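Putative epimerase (PDB 4LW8) is a putative NAD(P)-dependent epimerase of the epimerase/dehydratase family that probably acts on a nucleotide sugar in O-antigen biosynthesis. Local coordinates at residues 180-192 / 222-234. Residues are numbered along the deposited sequence; the frame is centred on the assembly and turned at random.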
# COMPACT_ATOMS: atom_id res chain seq x y z
N ILE A 180 -5.39 17.78 -2.11
CA ILE A 180 -5.26 16.56 -2.90
C ILE A 180 -6.61 15.88 -3.09
O ILE A 180 -7.32 15.61 -2.13
CB ILE A 180 -4.28 15.56 -2.23
CG1 ILE A 180 -2.87 16.15 -2.22
CG2 ILE A 180 -4.28 14.18 -2.96
CD1 ILE A 180 -1.87 15.38 -1.35
N VAL A 181 -6.96 15.64 -4.35
CA VAL A 181 -8.19 14.96 -4.73
C VAL A 181 -7.81 13.66 -5.40
O VAL A 181 -6.90 13.64 -6.24
CB VAL A 181 -9.05 15.83 -5.66
CG1 VAL A 181 -10.39 15.16 -5.94
CG2 VAL A 181 -9.27 17.20 -5.03
N ILE A 182 -8.48 12.58 -5.02
CA ILE A 182 -8.16 11.27 -5.59
C ILE A 182 -9.31 10.79 -6.47
O ILE A 182 -10.47 10.78 -6.04
CB ILE A 182 -7.85 10.22 -4.48
CG1 ILE A 182 -6.60 10.62 -3.66
CG2 ILE A 182 -7.65 8.84 -5.12
CD1 ILE A 182 -6.37 9.81 -2.39
N ALA A 183 -9.00 10.40 -7.70
CA ALA A 183 -10.02 9.85 -8.58
C ALA A 183 -9.83 8.33 -8.68
O ALA A 183 -8.70 7.84 -8.76
CB ALA A 183 -9.97 10.52 -9.96
N ARG A 184 -10.93 7.58 -8.60
CA ARG A 184 -10.90 6.14 -8.88
C ARG A 184 -11.71 5.84 -10.13
O ARG A 184 -12.89 5.47 -10.03
CB ARG A 184 -11.44 5.32 -7.70
CG ARG A 184 -10.53 5.26 -6.50
CD ARG A 184 -11.25 4.65 -5.30
NE ARG A 184 -10.36 4.55 -4.15
CZ ARG A 184 -10.77 4.22 -2.92
NH1 ARG A 184 -12.05 3.96 -2.69
NH2 ARG A 184 -9.88 4.16 -1.93
N PRO A 185 -11.11 6.01 -11.31
CA PRO A 185 -11.84 5.73 -12.55
C PRO A 185 -12.16 4.26 -12.70
O PRO A 185 -11.32 3.40 -12.40
CB PRO A 185 -10.86 6.18 -13.66
CG PRO A 185 -9.48 6.02 -13.01
CD PRO A 185 -9.72 6.47 -11.58
N PHE A 186 -13.36 3.96 -13.16
CA PHE A 186 -13.65 2.60 -13.61
C PHE A 186 -13.11 2.47 -15.04
O PHE A 186 -12.40 3.36 -15.49
CB PHE A 186 -15.14 2.30 -13.50
CG PHE A 186 -15.58 1.97 -12.10
CD1 PHE A 186 -15.48 2.92 -11.09
CD2 PHE A 186 -16.01 0.68 -11.76
CE1 PHE A 186 -15.84 2.62 -9.78
CE2 PHE A 186 -16.38 0.36 -10.44
CZ PHE A 186 -16.29 1.34 -9.45
N ASN A 187 -13.40 1.37 -15.73
CA ASN A 187 -12.89 1.16 -17.09
C ASN A 187 -13.31 2.26 -18.03
O ASN A 187 -14.47 2.67 -18.07
CB ASN A 187 -13.39 -0.18 -17.67
CG ASN A 187 -13.23 -1.32 -16.69
OD1 ASN A 187 -12.16 -1.89 -16.57
ND2 ASN A 187 -14.30 -1.62 -15.94
N TYR A 188 -12.36 2.74 -18.84
CA TYR A 188 -12.71 3.72 -19.85
C TYR A 188 -11.84 3.55 -21.07
O TYR A 188 -10.75 2.97 -21.02
CB TYR A 188 -12.62 5.14 -19.29
CG TYR A 188 -11.23 5.61 -18.87
CD1 TYR A 188 -10.41 6.30 -19.76
CD2 TYR A 188 -10.74 5.39 -17.58
CE1 TYR A 188 -9.15 6.76 -19.39
CE2 TYR A 188 -9.49 5.83 -17.20
CZ TYR A 188 -8.69 6.52 -18.11
OH TYR A 188 -7.45 6.97 -17.73
N THR A 189 -12.34 4.06 -22.19
CA THR A 189 -11.69 3.81 -23.45
C THR A 189 -12.02 4.93 -24.43
O THR A 189 -12.74 5.87 -24.09
CB THR A 189 -12.11 2.44 -24.04
OG1 THR A 189 -11.23 2.10 -25.11
CG2 THR A 189 -13.55 2.49 -24.57
N GLY A 190 -11.46 4.85 -25.63
CA GLY A 190 -11.68 5.89 -26.62
C GLY A 190 -10.59 5.83 -27.66
O GLY A 190 -9.71 4.96 -27.59
N VAL A 191 -10.63 6.75 -28.62
CA VAL A 191 -9.65 6.77 -29.70
C VAL A 191 -8.24 7.02 -29.16
O VAL A 191 -8.02 7.99 -28.42
CB VAL A 191 -10.00 7.85 -30.75
CG1 VAL A 191 -8.85 8.08 -31.75
CG2 VAL A 191 -11.28 7.47 -31.48
N GLY A 192 -7.31 6.13 -29.51
CA GLY A 192 -5.92 6.26 -29.09
C GLY A 192 -5.47 5.27 -28.01
O GLY A 192 -4.28 5.14 -27.74
N ARG A 222 -19.48 -5.12 -16.88
CA ARG A 222 -18.61 -4.14 -16.24
C ARG A 222 -18.95 -2.71 -16.69
O ARG A 222 -19.58 -2.50 -17.73
CB ARG A 222 -17.13 -4.45 -16.53
CG ARG A 222 -16.63 -5.78 -15.94
CD ARG A 222 -16.70 -5.79 -14.41
NE ARG A 222 -16.10 -7.00 -13.83
CZ ARG A 222 -16.78 -8.06 -13.41
NH1 ARG A 222 -18.11 -8.08 -13.48
NH2 ARG A 222 -16.13 -9.10 -12.91
N ASP A 223 -18.52 -1.75 -15.89
CA ASP A 223 -18.80 -0.32 -16.07
C ASP A 223 -17.77 0.28 -17.03
O ASP A 223 -16.58 0.29 -16.73
CB ASP A 223 -18.75 0.37 -14.70
CG ASP A 223 -19.21 1.82 -14.73
OD1 ASP A 223 -18.82 2.58 -15.64
OD2 ASP A 223 -19.95 2.21 -13.80
N PHE A 224 -18.23 0.78 -18.18
CA PHE A 224 -17.33 1.41 -19.16
C PHE A 224 -17.68 2.88 -19.43
O PHE A 224 -18.84 3.25 -19.54
CB PHE A 224 -17.38 0.66 -20.49
CG PHE A 224 -16.84 -0.74 -20.43
CD1 PHE A 224 -15.48 -0.98 -20.49
CD2 PHE A 224 -17.71 -1.82 -20.36
CE1 PHE A 224 -14.99 -2.29 -20.44
CE2 PHE A 224 -17.22 -3.13 -20.32
CZ PHE A 224 -15.86 -3.35 -20.35
N SER A 225 -16.65 3.73 -19.54
CA SER A 225 -16.86 5.16 -19.83
C SER A 225 -16.05 5.61 -21.02
O SER A 225 -15.06 4.98 -21.41
CB SER A 225 -16.48 6.03 -18.61
OG SER A 225 -17.27 5.71 -17.48
N ASP A 226 -16.48 6.72 -21.59
CA ASP A 226 -15.75 7.42 -22.63
C ASP A 226 -14.66 8.26 -21.96
O ASP A 226 -14.95 8.99 -21.01
CB ASP A 226 -16.74 8.29 -23.43
CG ASP A 226 -16.14 8.84 -24.70
OD1 ASP A 226 -15.10 9.53 -24.63
OD2 ASP A 226 -16.73 8.59 -25.77
N VAL A 227 -13.43 8.16 -22.45
CA VAL A 227 -12.31 8.95 -21.92
C VAL A 227 -12.63 10.47 -21.91
O VAL A 227 -12.19 11.20 -21.01
CB VAL A 227 -11.00 8.68 -22.73
CG1 VAL A 227 -11.15 9.12 -24.20
CG2 VAL A 227 -9.81 9.36 -22.08
N ARG A 228 -13.43 10.93 -22.86
CA ARG A 228 -13.80 12.34 -22.90
C ARG A 228 -14.67 12.72 -21.69
O ARG A 228 -14.50 13.79 -21.11
CB ARG A 228 -14.52 12.68 -24.20
CG ARG A 228 -13.62 12.61 -25.42
CD ARG A 228 -14.40 12.65 -26.71
NE ARG A 228 -15.28 11.48 -26.84
CZ ARG A 228 -16.08 11.28 -27.88
NH1 ARG A 228 -16.10 12.16 -28.88
NH2 ARG A 228 -16.85 10.20 -27.92
N ASP A 229 -15.58 11.82 -21.29
CA ASP A 229 -16.39 12.03 -20.09
C ASP A 229 -15.53 11.99 -18.83
O ASP A 229 -15.75 12.75 -17.88
CB ASP A 229 -17.48 10.95 -19.94
CG ASP A 229 -18.52 11.00 -21.05
OD1 ASP A 229 -18.57 11.98 -21.82
OD2 ASP A 229 -19.32 10.05 -21.14
N VAL A 230 -14.56 11.07 -18.81
CA VAL A 230 -13.72 10.90 -17.63
C VAL A 230 -12.88 12.17 -17.39
O VAL A 230 -12.80 12.69 -16.28
CB VAL A 230 -12.81 9.66 -17.75
CG1 VAL A 230 -11.71 9.66 -16.69
CG2 VAL A 230 -13.65 8.35 -17.70
N THR A 231 -12.27 12.69 -18.45
CA THR A 231 -11.44 13.86 -18.29
C THR A 231 -12.29 15.11 -18.01
O THR A 231 -11.83 16.02 -17.32
CB THR A 231 -10.52 14.05 -19.52
OG1 THR A 231 -11.30 14.07 -20.72
CG2 THR A 231 -9.52 12.87 -19.60
N ALA A 232 -13.53 15.15 -18.52
CA ALA A 232 -14.44 16.25 -18.16
C ALA A 232 -14.71 16.24 -16.65
O ALA A 232 -14.76 17.28 -16.01
CB ALA A 232 -15.74 16.16 -18.95
N ALA A 233 -14.88 15.04 -16.08
CA ALA A 233 -15.05 14.88 -14.64
C ALA A 233 -13.79 15.29 -13.87
O ALA A 233 -13.87 15.94 -12.83
CB ALA A 233 -15.41 13.42 -14.32
N TYR A 234 -12.63 14.90 -14.38
CA TYR A 234 -11.35 15.29 -13.79
C TYR A 234 -11.25 16.82 -13.71
O TYR A 234 -10.85 17.38 -12.68
CB TYR A 234 -10.18 14.72 -14.61
CG TYR A 234 -9.88 13.23 -14.42
CD1 TYR A 234 -10.73 12.41 -13.68
CD2 TYR A 234 -8.72 12.66 -14.96
CE1 TYR A 234 -10.46 11.06 -13.50
CE2 TYR A 234 -8.44 11.30 -14.78
CZ TYR A 234 -9.32 10.51 -14.04
OH TYR A 234 -9.06 9.16 -13.86
O HOH W 1 -16.40 3.51 -16.16
O HOH W 2 -7.05 8.28 -15.26
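Residues 187-189 and 222-226 run parallel, their axes 35° apart, and the bridge between Tyr188 and Ser225 sets the register. Ser225 N donates to Asn187 O, Thr189 N to Ser225 O at 3.0 Å, and Val227 N to Thr189 O at 2.9 Å, so the ladder runs on into the first turn of helix 227-240. Beside it, the amide of Asn187 gives ND2 to Asp223 O (3.1 Å), which lies in the amide plane. Asn187 CB touches Phe224 CD1 at 3.6 Å. On the other face of the sheet, CG of Tyr188 sits between the backbone N and the carbonyl carbon (chi1 64°), which lays the ring against the helix's first turn: Val230 CG1 lies over one face, Val227 CG2 approaches CE1 obliquely at 3.8 Å, and CB is 3.7 Å from Val230 CG2. Tyr234 lays CE1 against Ala183 CB at 3.6 Å, and its hydroxyl lies beside the Pro185 ring. One water joins Tyr234 OH (2.6 Å) to Tyr188 OH, which also bonds Thr30; another joins Asn187 O, Ser225 OG and Asp223 OD1, itself bonded to Ser251 OG. At the helix start, Asp226 OD1 accepts from Arg228 N as an N-cap, while Arg228 grips the carboxylate side-on through NE and NH2. With two bonds to each oxygen (Thr311 OG1 also meets OD2), this carboxylate is probably stabilised as an anion by the arginine and the helix end. Within the Rossmann-like domain's sheet, the parallel ladder thus passes directly into a capped helix, while two separate waters bridge the segments.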